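Local coordinates for flagellar hook-associated protein 2 (Helicobacter pylori, PDB 6IWY) that caps the tip of the growing flagellar filament, promoting flagellin polymerization there and keeping exported subunits from leaking away unassembled, at residues L155-I169 and A189-L203. Sequence-based numbering, arbitrary orientation.
Sequences LNLKGADGNMHEVPI and AMEQALENDPNFKNL
F200 reaches from the chain near helix 201-205 into the helix-facing side of the hairpin 155-158/164-168. Its ring carries CE1 to within 3.6 Å of L157 CB, while CZ comes to 3.9 Å from H165 CB, oblique to the ring, and an edge faces the carbonyl oxygens of L157 and K158. V167 CG1, anti to the backbone N (chi1 180°), is directed at A193 CB on the helix, and V167 CG2 lies 3.9 Å from L194 CD2. That same L194 CD2 sits 3.8 Å from L157 CD1, the two leucines crossing at about a right angle. At the far end, the extended M190 passes across L155, and M190 CG lies 4.0 Å from I169 CG1. I209 and I211 of strand 209-214 extend this apolar layer.

The turn end is polar. N199 lays its amide over one face of the H165 ring, the planes only 13° apart and ND2 offset toward the rim. With CG anti to the carbonyl carbon, H165 leans toward the turn, where NE2 donates to D161 OD2 at 2.9 Å, nearly in the ring plane. N163 ND2 grips that oxygen from above the carboxylate plane, and N163 N closes an Asx turn on OD1. A160 N binds N199 O at 3.2 Å, almost straight at 174°.

Helix 179-196 thus packs through a greasy core on strands 154-158 and 164-173, the two central strands of a four-stranded antiparallel sheet, with directional bonds fixing the H165 ring and the β-turn at one end; the carboxylate of D161 would probably favour a protonated H165.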
# COMPACT_ATOMS: atom_id res chain seq x y z
N LEU A 155 -3.23 9.69 -15.99
CA LEU A 155 -3.19 9.19 -14.62
C LEU A 155 -4.30 9.87 -13.84
O LEU A 155 -4.30 11.12 -13.73
CB LEU A 155 -1.87 9.58 -13.96
CG LEU A 155 -0.73 8.59 -13.98
CD1 LEU A 155 0.50 9.27 -13.50
CD2 LEU A 155 -1.13 7.44 -13.04
N ASN A 156 -5.20 9.08 -13.27
CA ASN A 156 -6.23 9.58 -12.38
C ASN A 156 -5.89 9.27 -10.94
O ASN A 156 -5.88 8.10 -10.53
CB ASN A 156 -7.55 8.95 -12.70
CG ASN A 156 -8.58 9.96 -13.01
OD1 ASN A 156 -8.65 10.45 -14.16
ND2 ASN A 156 -9.40 10.30 -12.02
N LEU A 157 -5.59 10.33 -10.17
CA LEU A 157 -5.19 10.24 -8.79
C LEU A 157 -6.02 11.21 -7.99
O LEU A 157 -6.58 12.17 -8.56
CB LEU A 157 -3.74 10.64 -8.65
CG LEU A 157 -2.73 9.68 -9.26
CD1 LEU A 157 -1.50 10.44 -9.80
CD2 LEU A 157 -2.32 8.72 -8.20
N LYS A 158 -6.06 10.97 -6.67
CA LYS A 158 -6.70 11.87 -5.73
C LYS A 158 -5.77 13.04 -5.43
O LYS A 158 -4.62 12.84 -5.09
CB LYS A 158 -7.02 11.14 -4.43
CG LYS A 158 -7.97 11.91 -3.57
CD LYS A 158 -8.42 11.13 -2.34
CE LYS A 158 -7.38 11.14 -1.21
NZ LYS A 158 -8.08 11.18 0.11
N GLY A 159 -6.26 14.26 -5.55
CA GLY A 159 -5.44 15.45 -5.36
C GLY A 159 -5.40 16.02 -3.95
O GLY A 159 -6.11 15.59 -3.05
N ALA A 160 -4.56 17.02 -3.78
CA ALA A 160 -4.46 17.78 -2.54
C ALA A 160 -5.82 18.26 -2.00
O ALA A 160 -5.97 18.43 -0.79
CB ALA A 160 -3.54 18.95 -2.77
N ASP A 161 -6.79 18.46 -2.88
CA ASP A 161 -8.13 18.94 -2.51
C ASP A 161 -9.13 17.83 -2.17
O ASP A 161 -10.30 18.13 -1.93
CB ASP A 161 -8.70 19.79 -3.65
CG ASP A 161 -8.95 18.98 -4.92
OD1 ASP A 161 -8.58 17.78 -4.97
OD2 ASP A 161 -9.52 19.53 -5.89
N GLY A 162 -8.70 16.57 -2.22
CA GLY A 162 -9.58 15.41 -1.99
C GLY A 162 -10.43 14.94 -3.17
O GLY A 162 -11.22 14.01 -3.04
N ASN A 163 -10.27 15.57 -4.34
CA ASN A 163 -11.03 15.20 -5.54
C ASN A 163 -10.14 14.46 -6.50
O ASN A 163 -8.95 14.78 -6.57
CB ASN A 163 -11.53 16.46 -6.25
CG ASN A 163 -12.41 17.32 -5.36
OD1 ASN A 163 -13.53 16.94 -5.02
ND2 ASN A 163 -11.90 18.49 -4.98
N MET A 164 -10.70 13.50 -7.26
CA MET A 164 -9.95 12.87 -8.35
C MET A 164 -9.70 13.88 -9.49
O MET A 164 -10.57 14.69 -9.85
CB MET A 164 -10.65 11.61 -8.90
CG MET A 164 -10.83 10.44 -7.93
SD MET A 164 -9.31 9.67 -7.30
CE MET A 164 -8.56 9.01 -8.79
N HIS A 165 -8.49 13.85 -10.04
CA HIS A 165 -8.10 14.69 -11.20
C HIS A 165 -7.28 13.89 -12.18
O HIS A 165 -6.63 12.93 -11.82
CB HIS A 165 -7.25 15.88 -10.77
CG HIS A 165 -7.97 16.82 -9.87
ND1 HIS A 165 -8.76 17.84 -10.34
CD2 HIS A 165 -8.04 16.87 -8.52
CE1 HIS A 165 -9.29 18.49 -9.32
NE2 HIS A 165 -8.86 17.93 -8.20
N GLU A 166 -7.27 14.33 -13.42
CA GLU A 166 -6.69 13.62 -14.52
C GLU A 166 -5.39 14.34 -14.92
O GLU A 166 -5.38 15.54 -15.11
CB GLU A 166 -7.69 13.61 -15.67
CG GLU A 166 -7.72 12.30 -16.45
CD GLU A 166 -9.00 12.07 -17.29
OE1 GLU A 166 -10.02 12.82 -17.14
OE2 GLU A 166 -8.97 11.11 -18.12
N VAL A 167 -4.29 13.62 -14.97
CA VAL A 167 -3.01 14.20 -15.38
C VAL A 167 -2.64 13.56 -16.72
O VAL A 167 -2.31 12.37 -16.77
CB VAL A 167 -1.92 13.87 -14.37
CG1 VAL A 167 -0.61 14.47 -14.82
CG2 VAL A 167 -2.33 14.34 -12.96
N PRO A 168 -2.71 14.33 -17.81
CA PRO A 168 -2.33 13.79 -19.10
C PRO A 168 -0.90 13.37 -19.05
O PRO A 168 -0.15 14.00 -18.38
CB PRO A 168 -2.46 15.00 -20.03
CG PRO A 168 -3.49 15.87 -19.39
CD PRO A 168 -3.35 15.66 -17.92
N ILE A 169 -0.52 12.29 -19.71
CA ILE A 169 0.90 11.95 -19.82
C ILE A 169 1.31 11.95 -21.28
O ILE A 169 0.87 11.10 -22.05
CB ILE A 169 1.24 10.59 -19.15
CG1 ILE A 169 1.44 10.78 -17.63
CG2 ILE A 169 2.53 9.98 -19.73
CD1 ILE A 169 0.17 10.81 -16.77
N ALA A 189 8.36 11.03 -17.39
CA ALA A 189 7.23 11.72 -17.97
C ALA A 189 6.18 11.90 -16.89
O ALA A 189 5.70 13.00 -16.71
CB ALA A 189 6.67 10.99 -19.17
N MET A 190 5.86 10.82 -16.17
CA MET A 190 4.79 10.82 -15.14
C MET A 190 5.14 11.71 -13.97
O MET A 190 4.30 12.45 -13.43
CB MET A 190 4.55 9.40 -14.60
CG MET A 190 3.97 8.42 -15.61
SD MET A 190 3.55 6.80 -14.93
CE MET A 190 2.83 6.01 -16.39
N GLU A 191 6.40 11.62 -13.57
CA GLU A 191 6.90 12.46 -12.50
C GLU A 191 6.85 13.92 -12.92
O GLU A 191 6.47 14.76 -12.12
CB GLU A 191 8.32 12.02 -12.09
CG GLU A 191 8.33 10.74 -11.26
CD GLU A 191 9.71 10.34 -10.70
OE1 GLU A 191 10.73 10.86 -11.19
OE2 GLU A 191 9.77 9.49 -9.77
N GLN A 192 7.23 14.24 -14.16
CA GLN A 192 7.23 15.64 -14.63
C GLN A 192 5.81 16.18 -14.66
O GLN A 192 5.57 17.31 -14.30
CB GLN A 192 7.87 15.77 -16.01
CG GLN A 192 9.39 15.81 -15.99
CD GLN A 192 10.02 16.10 -17.36
OE1 GLN A 192 9.46 16.83 -18.17
NE2 GLN A 192 11.20 15.54 -17.60
N ALA A 193 4.87 15.35 -15.07
CA ALA A 193 3.49 15.79 -15.16
C ALA A 193 2.99 16.12 -13.76
O ALA A 193 2.46 17.21 -13.50
CB ALA A 193 2.62 14.71 -15.81
N LEU A 194 3.18 15.19 -12.84
CA LEU A 194 2.72 15.39 -11.49
C LEU A 194 3.37 16.60 -10.84
O LEU A 194 2.71 17.35 -10.13
CB LEU A 194 2.89 14.10 -10.69
CG LEU A 194 1.81 13.07 -11.01
CD1 LEU A 194 2.12 11.70 -10.41
CD2 LEU A 194 0.53 13.56 -10.50
N GLU A 195 4.65 16.84 -11.12
CA GLU A 195 5.33 17.99 -10.53
C GLU A 195 4.85 19.29 -11.15
O GLU A 195 4.95 20.35 -10.55
CB GLU A 195 6.84 17.86 -10.70
CG GLU A 195 7.45 16.76 -9.87
CD GLU A 195 8.88 16.36 -10.30
OE1 GLU A 195 9.37 16.88 -11.34
OE2 GLU A 195 9.51 15.53 -9.60
N ASN A 196 4.32 19.21 -12.37
CA ASN A 196 3.89 20.40 -13.07
C ASN A 196 2.43 20.76 -12.86
O ASN A 196 1.98 21.81 -13.34
CB ASN A 196 4.17 20.24 -14.57
CG ASN A 196 5.63 20.49 -14.91
OD1 ASN A 196 6.25 21.44 -14.40
ND2 ASN A 196 6.20 19.63 -15.76
N ASP A 197 1.69 19.91 -12.14
CA ASP A 197 0.26 20.13 -11.87
C ASP A 197 0.07 20.66 -10.42
O ASP A 197 0.64 20.11 -9.50
CB ASP A 197 -0.53 18.82 -12.12
CG ASP A 197 -2.07 18.97 -12.00
OD1 ASP A 197 -2.59 19.60 -11.03
OD2 ASP A 197 -2.78 18.40 -12.86
N PRO A 198 -0.71 21.73 -10.24
CA PRO A 198 -0.91 22.29 -8.91
C PRO A 198 -1.54 21.31 -7.92
O PRO A 198 -1.23 21.33 -6.72
CB PRO A 198 -1.87 23.45 -9.16
CG PRO A 198 -1.68 23.82 -10.56
CD PRO A 198 -1.37 22.55 -11.27
N ASN A 199 -2.42 20.45 -8.42
CA ASN A 199 -3.13 19.49 -7.58
C ASN A 199 -2.19 18.38 -7.12
O ASN A 199 -2.51 17.67 -6.16
CB ASN A 199 -4.30 18.87 -8.34
CG ASN A 199 -5.25 19.90 -8.92
OD1 ASN A 199 -5.73 20.78 -8.21
ND2 ASN A 199 -5.53 19.79 -10.21
N PHE A 200 -1.04 18.22 -7.79
CA PHE A 200 -0.11 17.16 -7.41
C PHE A 200 1.28 17.55 -6.94
O PHE A 200 1.93 16.75 -6.25
CB PHE A 200 -0.07 16.07 -8.51
CG PHE A 200 -1.40 15.51 -8.80
CD1 PHE A 200 -2.01 14.65 -7.90
CD2 PHE A 200 -2.11 15.91 -9.91
CE1 PHE A 200 -3.27 14.16 -8.12
CE2 PHE A 200 -3.36 15.42 -10.14
CZ PHE A 200 -3.94 14.54 -9.22
N LYS A 201 1.73 18.77 -7.28
CA LYS A 201 3.09 19.23 -6.98
C LYS A 201 3.56 18.81 -5.60
O LYS A 201 4.66 18.25 -5.46
CB LYS A 201 3.19 20.77 -7.11
N ASN A 202 2.76 19.06 -4.57
CA ASN A 202 3.20 18.82 -3.20
C ASN A 202 3.01 17.39 -2.75
O ASN A 202 3.69 16.93 -1.83
CB ASN A 202 2.50 19.78 -2.24
CG ASN A 202 2.89 21.21 -2.48
OD1 ASN A 202 4.02 21.62 -2.20
ND2 ASN A 202 1.96 21.99 -3.04
N LEU A 203 2.09 16.69 -3.40
CA LEU A 203 1.97 15.24 -3.13
C LEU A 203 3.18 14.47 -3.62
O LEU A 203 3.58 13.49 -3.00
CB LEU A 203 0.68 14.66 -3.71
CG LEU A 203 -0.53 15.13 -2.88
CD1 LEU A 203 -1.77 14.68 -3.61
CD2 LEU A 203 -0.51 14.64 -1.43